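Methyltransferase (Pectobacterium atrosepticum SCRI1043, PDB 2P7I) probably transfers methyl groups from S-adenosylmethionine to an acceptor substrate, as a member of the class I, SAM-dependent methyltransferase superfamily. Local coordinates at the interface of chains A and B and the interface of chains A and C. Numbering follows the deposited sequence. Chains: chain A/B/C, Hypothetical protein.

Contact 1: the interface of chains A and B. Residues chain A 40, 194-195, 243; chain B 36, 39-40, 227.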
ATOM      1  N   PHE A  40     -15.053  -4.816 -18.923  1.00 28.43           N
ATOM      2  CA  PHE A  40     -15.955  -5.754 -18.252  1.00 26.37           C
ATOM      3  C   PHE A  40     -17.357  -5.806 -18.883  1.00 27.98           C
ATOM      4  O   PHE A  40     -18.147  -6.715 -18.570  1.00 28.85           O
ATOM      5  CB  PHE A  40     -16.117  -5.327 -16.808  1.00 26.54           C
ATOM      6  CG  PHE A  40     -14.897  -5.467 -15.972  1.00 31.19           C
ATOM      7  CD1 PHE A  40     -14.448  -6.734 -15.595  1.00 31.68           C
ATOM      8  CD2 PHE A  40     -14.224  -4.345 -15.501  1.00 27.07           C
ATOM      9  CE1 PHE A  40     -13.355  -6.878 -14.772  1.00 40.83           C
ATOM     10  CE2 PHE A  40     -13.124  -4.486 -14.658  1.00 32.06           C
ATOM     11  CZ  PHE A  40     -12.673  -5.755 -14.317  1.00 34.17           C
ATOM     12  N   THR A 194     -16.709 -10.374  -8.079  1.00 26.63           N
ATOM     13  CA  THR A 194     -15.772 -10.972  -9.025  1.00 28.01           C
ATOM     14  C   THR A 194     -14.454 -10.213  -9.147  1.00 29.87           C
ATOM     15  O   THR A 194     -13.386 -10.812  -9.247  1.00 29.02           O
ATOM     16  CB  THR A 194     -16.440 -11.088 -10.401  1.00 30.30           C
ATOM     17  OG1 THR A 194     -17.512 -12.013 -10.276  1.00 31.12           O
ATOM     18  CG2 THR A 194     -15.467 -11.599 -11.463  1.00 33.79           C
ATOM     19  N   TYR A 195     -14.522  -8.890  -9.154  1.00 24.96           N
ATOM     20  CA  TYR A 195     -13.316  -8.048  -9.240  1.00 24.64           C
ATOM     21  C   TYR A 195     -13.449  -6.839  -8.332  1.00 23.41           C
ATOM     22  O   TYR A 195     -14.539  -6.301  -8.154  1.00 26.55           O
ATOM     23  CB  TYR A 195     -13.050  -7.557 -10.654  1.00 25.90           C
ATOM     24  CG  TYR A 195     -11.818  -8.163 -11.246  1.00 26.14           C
ATOM     25  CD1 TYR A 195     -10.565  -7.567 -11.083  1.00 32.44           C
ATOM     26  CD2 TYR A 195     -11.889  -9.366 -11.893  1.00 31.28           C
ATOM     27  CE1 TYR A 195      -9.415  -8.172 -11.608  1.00 38.41           C
ATOM     28  CE2 TYR A 195     -10.761  -9.971 -12.425  1.00 34.53           C
ATOM     29  CZ  TYR A 195      -9.538  -9.372 -12.279  1.00 41.63           C
ATOM     30  OH  TYR A 195      -8.439 -10.017 -12.812  1.00 42.09           O
ATOM     31  N   LEU A 243     -16.879  -5.151  -9.392  1.00 26.10           N
ATOM     32  CA  LEU A 243     -17.592  -5.857 -10.431  1.00 25.91           C
ATOM     33  C   LEU A 243     -18.214  -7.125  -9.835  1.00 27.23           C
ATOM     34  O   LEU A 243     -17.504  -8.044  -9.410  1.00 26.51           O
ATOM     35  CB  LEU A 243     -16.640  -6.242 -11.546  1.00 27.21           C
ATOM     36  CG  LEU A 243     -17.447  -6.814 -12.727  1.00 29.47           C
ATOM     37  CD1 LEU A 243     -18.115  -5.658 -13.588  1.00 23.57           C
ATOM     38  CD2 LEU A 243     -16.641  -7.775 -13.517  1.00 38.79           C
TER
ATOM     39  N   ALA B  36      -8.772 -14.960 -12.666  1.00 28.35           N
ATOM     40  CA  ALA B  36      -8.416 -13.570 -12.943  1.00 29.34           C
ATOM     41  C   ALA B  36      -8.729 -13.180 -14.391  1.00 27.98           C
ATOM     42  O   ALA B  36      -9.137 -12.060 -14.675  1.00 28.26           O
ATOM     43  CB  ALA B  36      -6.933 -13.365 -12.643  1.00 25.19           C
ATOM     44  N   PRO B  39     -13.291 -12.841 -16.481  1.00 28.59           N
ATOM     45  CA  PRO B  39     -14.160 -11.726 -16.816  1.00 29.22           C
ATOM     46  C   PRO B  39     -13.763 -10.950 -18.086  1.00 31.51           C
ATOM     47  O   PRO B  39     -14.580 -10.202 -18.633  1.00 30.52           O
ATOM     48  CB  PRO B  39     -14.048 -10.798 -15.603  1.00 29.70           C
ATOM     49  CG  PRO B  39     -13.363 -11.559 -14.568  1.00 32.74           C
ATOM     50  CD  PRO B  39     -12.610 -12.656 -15.193  1.00 30.90           C
ATOM     51  N   PHE B  40     -12.520 -11.104 -18.518  1.00 30.19           N
ATOM     52  CA  PHE B  40     -11.992 -10.357 -19.649  1.00 27.94           C
ATOM     53  C   PHE B  40     -11.948 -11.117 -20.961  1.00 28.31           C
ATOM     54  O   PHE B  40     -11.699 -10.500 -22.009  1.00 28.38           O
ATOM     55  CB  PHE B  40     -10.558  -9.900 -19.355  1.00 28.73           C
ATOM     56  CG  PHE B  40     -10.425  -9.046 -18.130  1.00 29.51           C
ATOM     57  CD1 PHE B  40     -11.046  -7.811 -18.086  1.00 32.28           C
ATOM     58  CD2 PHE B  40      -9.652  -9.455 -17.035  1.00 29.42           C
ATOM     59  CE1 PHE B  40     -10.909  -6.978 -16.982  1.00 38.10           C
ATOM     60  CE2 PHE B  40      -9.511  -8.644 -15.933  1.00 34.98           C
ATOM     61  CZ  PHE B  40     -10.134  -7.405 -15.899  1.00 39.00           C
ATOM     62  N   TYR B 227      -6.491 -14.496  -2.777  1.00 26.50           N
ATOM     63  CA  TYR B 227      -6.859 -14.025  -4.115  1.00 26.48           C
ATOM     64  C   TYR B 227      -7.692 -12.731  -4.074  1.00 25.72           C
ATOM     65  O   TYR B 227      -7.457 -11.746  -4.821  1.00 27.82           O
ATOM     66  CB  TYR B 227      -7.605 -15.142  -4.856  1.00 27.78           C
ATOM     67  CG  TYR B 227      -8.181 -14.692  -6.178  1.00 23.84           C
ATOM     68  CD1 TYR B 227      -7.359 -14.522  -7.291  1.00 31.80           C
ATOM     69  CD2 TYR B 227      -9.523 -14.400  -6.305  1.00 28.99           C
ATOM     70  CE1 TYR B 227      -7.877 -14.117  -8.525  1.00 33.99           C
ATOM     71  CE2 TYR B 227     -10.054 -13.970  -7.543  1.00 31.72           C
ATOM     72  CZ  TYR B 227      -9.226 -13.814  -8.640  1.00 35.70           C
ATOM     73  OH  TYR B 227      -9.739 -13.381  -9.853  1.00 29.70           O
TER
HETATM   74  O   HOH W   1     -12.499 -13.263  -9.757  1.00 35.06           O
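Strand 192-201 and the 3-10 helix 38-40 of chain A meet the end of helix 24-37 and the 3-10 turn 38-40 of chain B; both chains are copies of a protein with the Rossmann-like fold of SAM-dependent methyltransferases, in an interface of the deposited assembly that need not be the biological one. Near the axis of this two-fold contact, A:Phe40 and B:Phe40 overlap at their rims, CE1 to CE1 at 3.3 Å, with the B ring's CE1 above one face of the A ring. The neighbouring stretch of the B:Phe40 rim, CZ and CE2, meets a second aromatic partner, one face of A:Tyr195, CE2 lying 3.7 Å from CZ of the tyrosine, in an edge-to-face pair whose planes meet at 63°. B:Pro39 lies along the CD2-CE2 edge of the tyrosine, off its plane on the same side as B:Phe40, its CG touching A:Tyr195 CE2 at 3.7 Å and the methyl CG2 of A:Thr194 at 3.8 Å. Beyond this apolar patch, the phenol OH of A:Tyr195 donates to the backbone carbonyl O of B:Ala36 at 2.9 Å, tilted 22° from the carbonyl plane. The tyrosine reaches it with chi1 at -112°, well away from the staggered angles. Farther along, one water joins the chains: it lies 2.7 Å from the backbone O of A:Thr194 and 2.8 Å from the phenol OH of B:Tyr227, from helix 220-230, in the plane of that ring.

Contact 2: the interface of chains A and C. Residues chain A 180-181, 184, 188; chain C 159-162.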
ATOM      1  N   ASP A 180     -13.724  -2.894   2.262  1.00 26.96           N
ATOM      2  CA  ASP A 180     -14.159  -3.863   3.225  1.00 27.02           C
ATOM      3  C   ASP A 180     -15.675  -3.823   3.435  1.00 26.82           C
ATOM      4  O   ASP A 180     -16.349  -4.852   3.310  1.00 25.87           O
ATOM      5  CB  ASP A 180     -13.324  -3.808   4.530  1.00 26.64           C
ATOM      6  CG  ASP A 180     -13.560  -2.555   5.397  1.00 34.03           C
ATOM      7  OD1 ASP A 180     -13.667  -1.410   4.907  1.00 30.86           O
ATOM      8  OD2 ASP A 180     -13.616  -2.735   6.635  1.00 29.43           O
ATOM      9  N   THR A 181     -16.217  -2.641   3.669  1.00 25.12           N
ATOM     10  CA  THR A 181     -17.633  -2.502   3.920  1.00 24.19           C
ATOM     11  C   THR A 181     -18.490  -2.674   2.670  1.00 22.37           C
ATOM     12  O   THR A 181     -19.611  -3.150   2.709  1.00 22.85           O
ATOM     13  CB  THR A 181     -17.863  -1.139   4.611  1.00 20.18           C
ATOM     14  OG1 THR A 181     -17.229  -0.078   3.872  1.00 24.84           O
ATOM     15  CG2 THR A 181     -17.285  -1.149   6.026  1.00 25.15           C
ATOM     16  N   ARG A 184     -18.612  -6.362   1.946  1.00 26.64           N
ATOM     17  CA  ARG A 184     -19.495  -6.931   2.955  1.00 24.33           C
ATOM     18  C   ARG A 184     -20.970  -6.798   2.545  1.00 24.10           C
ATOM     19  O   ARG A 184     -21.739  -7.766   2.589  1.00 25.12           O
ATOM     20  CB  ARG A 184     -19.291  -6.231   4.316  1.00 27.03           C
ATOM     21  CG  ARG A 184     -20.201  -6.711   5.429  1.00 28.07           C
ATOM     22  CD  ARG A 184     -20.270  -5.713   6.571  1.00 29.77           C
ATOM     23  NE  ARG A 184     -20.882  -4.489   6.111  1.00 24.73           N
ATOM     24  CZ  ARG A 184     -20.735  -3.280   6.647  1.00 31.16           C
ATOM     25  NH1 ARG A 184     -19.998  -3.066   7.725  1.00 31.27           N
ATOM     26  NH2 ARG A 184     -21.356  -2.269   6.122  1.00 28.41           N
ATOM     27  N   ARG A 188     -23.538  -9.761   1.518  1.00 24.39           N
ATOM     28  CA  ARG A 188     -24.743  -9.988   2.299  1.00 27.42           C
ATOM     29  C   ARG A 188     -25.958 -10.040   1.413  1.00 26.71           C
ATOM     30  O   ARG A 188     -26.918 -10.730   1.730  1.00 24.08           O
ATOM     31  CB  ARG A 188     -24.961  -8.929   3.400  1.00 27.21           C
ATOM     32  CG  ARG A 188     -23.989  -9.022   4.517  1.00 35.82           C
ATOM     33  CD  ARG A 188     -24.077  -7.877   5.552  1.00 38.88           C
ATOM     34  NE  ARG A 188     -23.296  -8.233   6.755  1.00 39.31           N
ATOM     35  CZ  ARG A 188     -23.230  -7.508   7.869  1.00 40.83           C
ATOM     36  NH1 ARG A 188     -23.846  -6.329   7.948  1.00 40.17           N
ATOM     37  NH2 ARG A 188     -22.521  -7.962   8.908  1.00 43.82           N
TER
ATOM     38  N   SER C 159     -17.075  -9.314   9.753  1.00 25.59           N
ATOM     39  CA  SER C 159     -17.922  -8.579   8.818  1.00 23.84           C
ATOM     40  C   SER C 159     -17.156  -7.512   8.067  1.00 25.38           C
ATOM     41  O   SER C 159     -17.352  -7.341   6.863  1.00 25.18           O
ATOM     42  CB  SER C 159     -19.110  -7.933   9.511  1.00 22.93           C
ATOM     43  OG  SER C 159     -18.682  -6.929  10.388  1.00 28.66           O
ATOM     44  N   HIS C 160     -16.308  -6.771   8.777  1.00 24.92           N
ATOM     45  CA  HIS C 160     -15.514  -5.694   8.167  1.00 24.60           C
ATOM     46  C   HIS C 160     -14.310  -5.416   9.086  1.00 26.30           C
ATOM     47  O   HIS C 160     -14.257  -5.912  10.200  1.00 23.63           O
ATOM     48  CB  HIS C 160     -16.346  -4.417   7.886  1.00 24.77           C
ATOM     49  CG  HIS C 160     -16.930  -3.794   9.116  1.00 27.31           C
ATOM     50  ND1 HIS C 160     -18.021  -4.326   9.769  1.00 26.90           N
ATOM     51  CD2 HIS C 160     -16.572  -2.694   9.815  1.00 28.40           C
ATOM     52  CE1 HIS C 160     -18.282  -3.602  10.841  1.00 29.19           C
ATOM     53  NE2 HIS C 160     -17.438  -2.584  10.872  1.00 28.07           N
ATOM     54  N   ASN C 161     -13.320  -4.670   8.612  1.00 23.53           N
ATOM     55  CA  ASN C 161     -12.021  -4.675   9.307  1.00 23.72           C
ATOM     56  C   ASN C 161     -12.145  -4.205  10.771  1.00 25.37           C
ATOM     57  O   ASN C 161     -11.622  -4.830  11.705  1.00 25.99           O
ATOM     58  CB  ASN C 161     -10.996  -3.827   8.545  1.00 25.02           C
ATOM     59  CG  ASN C 161     -10.686  -4.348   7.150  1.00 23.30           C
ATOM     60  OD1 ASN C 161     -11.190  -5.376   6.687  1.00 24.98           O
ATOM     61  ND2 ASN C 161      -9.825  -3.596   6.454  1.00 25.29           N
ATOM     62  N   SER C 162     -12.864  -3.100  10.985  1.00 23.77           N
ATOM     63  CA  SER C 162     -12.953  -2.500  12.297  1.00 24.83           C
ATOM     64  C   SER C 162     -14.072  -3.086  13.126  1.00 25.12           C
ATOM     65  O   SER C 162     -14.392  -2.552  14.172  1.00 29.14           O
ATOM     66  CB  SER C 162     -13.161  -0.979  12.181  1.00 25.88           C
ATOM     67  OG  SER C 162     -14.406  -0.683  11.580  1.00 28.00           O
TER
HETATM   68  O   HOH W   2     -13.217  -1.157   8.726  1.00 27.52           O
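A:Asp180 and A:Arg184, one turn apart on helix 179-188, grip the loop 159-162 of chain C at an interface between copies of this methyltransferase that need not be its biological one. The carboxylate oxygen OD2 of A:Asp180 accepts the backbone N-H of C:Asn161 at 2.8 Å, a nearly straight bond (164° at H) that uses the lone pair turned away from the other oxygen. The same OD2 also meets a water at 2.6 Å that is shared with the backbone N and the hydroxyl OG of C:Ser162. With CG lodged between the backbone N and the carbonyl carbon (chi1 70°), the carboxylate is aimed outward at the loop. C:His160 is met from above: NH1 of A:Arg184 sits over one face of the imidazole, 3.5 Å from its centroid, with the guanidinium almost perpendicular to the ring. It is displaced towards ND1, which is 3.1 Å from NH1; the arginine nitrogen stands above the ring and not in its plane, so the pair reads more as a cation-pi contact than as a hydrogen bond. The methyl CG2 of A:Thr181 fills in beside the histidine's CB.

In the second shell, ND1 of C:His160 is hydrogen-bonded to OG of C:Ser159 at 2.8 Å, a link that should help fix the ring's rotation beneath the arginine. A:Arg184 bends at chi3 (65°), its CD lying 3.7 Å above the centre of the A:Arg188 guanidinium, while A:Arg188 NH2 reaches to 3.5 Å from C:Ser159 CB.

Chain A takes part in both contacts, but with different residues: the C-alpha centres of contact 1 and contact 2 lie about 20 Å apart. The two are nevertheless close in sequence, since helix 179-188, which serves contact 2, is followed after a short connection by strand 192-201, which serves contact 1. Contact 1 is mostly aromatic and apolar, whereas contact 2 depends more on charged and polar groups. Each belongs to a two-fold symmetric interface, and two such interfaces on one chain could together join the four copies of the deposited assembly; the structure alone does not show whether that tetramer forms in solution.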